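Local coordinates for protein ribonuclease J (Methanolobus psychrophilus R15, PDB 5HAB) that probably degrades RNA as a metal-dependent exoribonuclease of the metallo-beta-lactamase and beta-CASP family, at residues B[183-188]-B[218-223]; B[418-423]-B[442-447]. The protein carries 1 engineered substitution. All coordinates share one frame; numbering follows the deposited sequence.

Interaction 1. Residues B[183-188]-B[218-223]; sequences AIHTPS and GKEGVI
Ile223 meets Thr186 and Ser188 mainly through its terminal methyl, CD1, with CG1 also close to Ser188 O. Its CD1 lies 3.6 Å from Ser188 O and 4.1 Å from Ser188 CB, and it also reaches Thr186 OG1 at 3.8 Å. These are van der Waals contacts of a methyl with polar and apolar atoms alike. The Ile223 side chain slants across that of Thr186, its CG1 branch lying anti to the carbonyl carbon (chi1 -58°), which carries CD1 toward the turn at 186-188. Ile467 and Glu469 of strand 464-469 also touch Ile223.

The turn itself is an ST turn: Thr186 OG1 takes the backbone N-H of Ser188 at 3.2 Å with a bent angle of 140°, and it also bonds to Gly189 O. Ser188 OG pairs with Thr24 OG1.

Strand 179-186 turns at this point into strand 189-194, which lies between it and strand 222-228 in one sheet of the alpha-beta-beta-alpha sandwich of the metallo-beta-lactamase fold. The contact therefore bridges two strands that are not sheet neighbours, at the end where helix 211-220 gives way to strand 222-228. Gly221 is the first residue to leave the helical conformation, with a positive phi of 124°, and joins Ala190 by a backbone hydrogen bond.

Neighbouring side chains on strand 179-186 serve opposite layers. Thr186 packs on Thr24 and Ile26 of the second sheet, whereas His185 rests on Arg213 and Leu217 of helix 211-220. On the helix side the ionisable groups of His185 and Glu220 approach only loosely. Glu220 OE1 stands obliquely to the His185 ring, 4.5 Å from CE1 and 5.0 Å from ND1. Each has its stronger partner nearby: His185 NE2 bonds to Glu168 OE1, and Glu220 OE2 forms a salt bridge with Arg213 NH1.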
# COMPACT_ATOMS: atom_id res chain seq x y z
N ALA B 183 38.48 -5.75 4.71
CA ALA B 183 38.84 -6.85 5.59
C ALA B 183 39.93 -6.42 6.57
O ALA B 183 41.01 -6.01 6.17
CB ALA B 183 39.30 -8.06 4.79
N ILE B 184 39.61 -6.50 7.86
CA ILE B 184 40.56 -6.21 8.92
C ILE B 184 41.17 -7.52 9.39
O ILE B 184 40.52 -8.32 10.06
CB ILE B 184 39.88 -5.44 10.06
CG1 ILE B 184 39.34 -4.11 9.54
CG2 ILE B 184 40.85 -5.22 11.21
CD1 ILE B 184 38.57 -3.33 10.55
N HIS B 185 42.43 -7.74 9.03
CA HIS B 185 43.13 -8.95 9.43
C HIS B 185 43.75 -8.77 10.82
O HIS B 185 44.48 -7.80 11.08
CB HIS B 185 44.20 -9.32 8.41
CG HIS B 185 43.67 -9.58 7.04
ND1 HIS B 185 43.19 -10.81 6.65
CD2 HIS B 185 43.54 -8.76 5.97
CE1 HIS B 185 42.79 -10.74 5.39
NE2 HIS B 185 42.99 -9.51 4.95
N THR B 186 43.42 -9.74 11.68
CA THR B 186 43.88 -9.81 13.06
C THR B 186 44.58 -11.14 13.26
O THR B 186 44.40 -12.06 12.44
CB THR B 186 42.70 -9.71 14.06
OG1 THR B 186 42.07 -10.99 14.18
CG2 THR B 186 41.68 -8.66 13.62
N PRO B 187 45.37 -11.28 14.34
CA PRO B 187 46.03 -12.57 14.61
C PRO B 187 45.07 -13.75 14.75
O PRO B 187 45.50 -14.89 14.60
CB PRO B 187 46.77 -12.32 15.93
CG PRO B 187 46.21 -11.04 16.48
CD PRO B 187 45.80 -10.24 15.30
N SER B 188 43.79 -13.49 15.03
CA SER B 188 42.81 -14.56 15.17
C SER B 188 41.93 -14.73 13.93
O SER B 188 41.05 -15.59 13.91
CB SER B 188 41.92 -14.32 16.39
OG SER B 188 42.57 -14.69 17.59
N GLY B 218 36.93 -16.72 3.09
CA GLY B 218 36.10 -17.71 3.74
C GLY B 218 36.91 -18.87 4.28
O GLY B 218 36.71 -19.29 5.42
N LYS B 219 37.82 -19.38 3.47
CA LYS B 219 38.64 -20.52 3.88
C LYS B 219 39.73 -20.15 4.90
O LYS B 219 40.10 -20.97 5.74
CB LYS B 219 39.28 -21.17 2.65
CG LYS B 219 38.25 -21.82 1.74
CD LYS B 219 38.82 -22.18 0.38
CE LYS B 219 37.72 -22.69 -0.55
NZ LYS B 219 38.14 -22.67 -1.97
N GLU B 220 40.21 -18.92 4.85
CA GLU B 220 41.25 -18.45 5.76
C GLU B 220 40.69 -18.22 7.16
O GLU B 220 41.39 -18.41 8.16
CB GLU B 220 41.89 -17.16 5.23
CG GLU B 220 42.69 -17.35 3.95
CD GLU B 220 43.04 -16.03 3.28
OE1 GLU B 220 42.86 -14.96 3.92
OE2 GLU B 220 43.49 -16.05 2.12
N GLY B 221 39.44 -17.79 7.24
CA GLY B 221 38.78 -17.62 8.52
C GLY B 221 38.23 -16.22 8.74
O GLY B 221 39.00 -15.28 8.97
N VAL B 222 36.91 -16.08 8.67
CA VAL B 222 36.26 -14.81 8.94
C VAL B 222 35.56 -14.89 10.29
O VAL B 222 34.66 -15.70 10.49
CB VAL B 222 35.28 -14.42 7.82
CG1 VAL B 222 34.57 -13.12 8.16
CG2 VAL B 222 36.01 -14.29 6.50
N ILE B 223 36.01 -14.04 11.22
CA ILE B 223 35.45 -13.97 12.56
C ILE B 223 34.04 -13.38 12.54
O ILE B 223 33.12 -13.90 13.18
CB ILE B 223 36.35 -13.12 13.48
CG1 ILE B 223 37.76 -13.72 13.55
CG2 ILE B 223 35.74 -13.01 14.87
CD1 ILE B 223 38.75 -12.85 14.29

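Interaction 2. Residues B[418-423]-B[442-447]; sequences ELLRML and IQMAED
Leu420 and Ala445 mark the nearest approach of the two helical backbones, with 8.0 Å between Leu420 CA and Ala445 CA. Both segments are regular helix near the C-terminal end of their helices, 413-423 and 435-447. Strand 427-431, at the edge of a six-stranded sheet, connects them, forming a helix-strand-helix unit within the RNA specificity region of this metallo-beta-lactamase enzyme. Helix 413-423 lies against the sheet, where Leu419, Leu420 and Leu423 all touch Leu225 of strand 222-228. Helix 435-447 packs on helix 413-423 and also faces the third subunit, another copy of the protein, to whose Arg460 Glu446 makes a salt bridge.

The contact is small, wholly apolar and buried. Leu420 supplies one branch, CD2, from a chi1 of -136° that is well off the staggered positions. The Met444 side chain comes to meet it tip to tip: CG sits anti to the backbone N (chi1 -175°), and bends at chi2 and chi3 fold the thioether over, which brings its end to the leucine methyl. The same methionine packs on His416 and Trp417, earlier in helix 413-423. Beside it, the Ala445 backbone and methyl complete the contact, with CB 4.2 Å and CA 4.1 Å from Leu420 CD2. Leu420 CD2 is 4.0 Å from Met444 SD and equally 4.0 Å from Met444 CE.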
# COMPACT_ATOMS: atom_id res chain seq x y z
N GLU B 418 24.46 -15.78 -1.15
CA GLU B 418 25.71 -16.23 -1.73
C GLU B 418 26.93 -15.61 -1.03
O GLU B 418 27.96 -16.28 -0.87
CB GLU B 418 25.73 -15.91 -3.23
CG GLU B 418 24.65 -16.68 -3.99
CD GLU B 418 24.93 -16.78 -5.48
OE1 GLU B 418 24.16 -17.47 -6.18
OE2 GLU B 418 25.92 -16.17 -5.95
N LEU B 419 26.82 -14.36 -0.61
CA LEU B 419 27.90 -13.73 0.16
C LEU B 419 28.15 -14.54 1.44
O LEU B 419 29.30 -14.82 1.81
CB LEU B 419 27.56 -12.28 0.51
CG LEU B 419 28.57 -11.56 1.41
CD1 LEU B 419 29.92 -11.44 0.71
CD2 LEU B 419 28.07 -10.19 1.81
N LEU B 420 27.06 -14.91 2.10
CA LEU B 420 27.12 -15.68 3.32
C LEU B 420 27.77 -17.04 3.06
O LEU B 420 28.53 -17.55 3.88
CB LEU B 420 25.72 -15.85 3.90
CG LEU B 420 25.54 -15.66 5.41
CD1 LEU B 420 26.32 -14.45 5.87
CD2 LEU B 420 24.07 -15.48 5.72
N ARG B 421 27.48 -17.62 1.89
CA ARG B 421 28.05 -18.93 1.57
C ARG B 421 29.53 -18.85 1.20
O ARG B 421 30.28 -19.80 1.38
CB ARG B 421 27.27 -19.59 0.43
CG ARG B 421 25.90 -20.11 0.81
CD ARG B 421 25.34 -21.08 -0.24
NE ARG B 421 26.39 -21.80 -0.96
CZ ARG B 421 26.78 -21.51 -2.20
NH1 ARG B 421 26.21 -20.51 -2.86
NH2 ARG B 421 27.75 -22.21 -2.78
N MET B 422 29.95 -17.69 0.71
CA MET B 422 31.35 -17.51 0.33
C MET B 422 32.24 -17.16 1.52
O MET B 422 33.29 -17.79 1.72
CB MET B 422 31.46 -16.43 -0.75
CG MET B 422 30.97 -16.89 -2.12
SD MET B 422 31.24 -15.67 -3.42
CE MET B 422 30.07 -14.40 -2.94
N LEU B 423 31.84 -16.18 2.31
CA LEU B 423 32.67 -15.72 3.41
C LEU B 423 32.62 -16.67 4.61
O LEU B 423 33.53 -16.67 5.44
CB LEU B 423 32.25 -14.31 3.85
CG LEU B 423 32.71 -13.18 2.93
CD1 LEU B 423 32.22 -11.83 3.45
CD2 LEU B 423 34.23 -13.20 2.80
N ILE B 442 17.82 -11.11 9.30
CA ILE B 442 17.88 -12.14 10.32
C ILE B 442 17.17 -13.40 9.84
O ILE B 442 17.68 -14.50 10.02
CB ILE B 442 17.26 -11.64 11.65
CG1 ILE B 442 18.23 -10.70 12.37
CG2 ILE B 442 16.84 -12.81 12.54
CD1 ILE B 442 17.59 -9.92 13.50
N GLN B 443 16.00 -13.23 9.22
CA GLN B 443 15.28 -14.41 8.73
C GLN B 443 16.07 -15.12 7.62
O GLN B 443 16.22 -16.36 7.62
CB GLN B 443 13.88 -14.03 8.26
CG GLN B 443 12.98 -13.62 9.43
CD GLN B 443 11.58 -13.23 9.02
OE1 GLN B 443 11.38 -12.36 8.17
NE2 GLN B 443 10.59 -13.88 9.63
N MET B 444 16.59 -14.33 6.69
CA MET B 444 17.47 -14.91 5.66
C MET B 444 18.66 -15.68 6.27
O MET B 444 18.95 -16.81 5.87
CB MET B 444 17.97 -13.82 4.72
CG MET B 444 18.80 -14.33 3.54
SD MET B 444 20.54 -14.65 3.93
CE MET B 444 21.06 -13.05 4.54
N ALA B 445 19.35 -15.08 7.24
CA ALA B 445 20.54 -15.68 7.82
C ALA B 445 20.20 -16.95 8.60
O ALA B 445 20.97 -17.91 8.60
CB ALA B 445 21.26 -14.69 8.73
N GLU B 446 19.05 -16.95 9.26
CA GLU B 446 18.57 -18.16 9.93
C GLU B 446 18.37 -19.27 8.91
O GLU B 446 18.73 -20.42 9.17
CB GLU B 446 17.27 -17.90 10.70
CG GLU B 446 17.45 -17.02 11.93
CD GLU B 446 16.12 -16.69 12.60
OE1 GLU B 446 16.11 -16.49 13.83
OE2 GLU B 446 15.10 -16.60 11.89
N ASP B 447 17.82 -18.94 7.74
CA ASP B 447 17.73 -19.95 6.68
C ASP B 447 19.11 -20.48 6.30
O ASP B 447 19.25 -21.64 5.91
CB ASP B 447 17.03 -19.40 5.44
CG ASP B 447 15.54 -19.20 5.65
OD1 ASP B 447 15.01 -19.71 6.65
OD2 ASP B 447 14.92 -18.52 4.81

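The centres of the two interactions are 18 Å apart, on the same side of the chain's centre, and the segments touch directly: Val222 CG2 of interaction 1 packs 3.6 Å from Leu423 O of interaction 2. Helix 211-220 and strand 222-228 provide the continuity. Leu217 is shared, touched by His185 of interaction 1 and Leu423 of interaction 2, while Pro425 receives both Val222 and Leu420. Neither contact touches the bound RNA: the nearest atoms are about 20 Å (interaction 1) and about 15 Å (interaction 2) from it. Other subunits reach 418-423 and 442-447, but none touches 183-188 or 218-223.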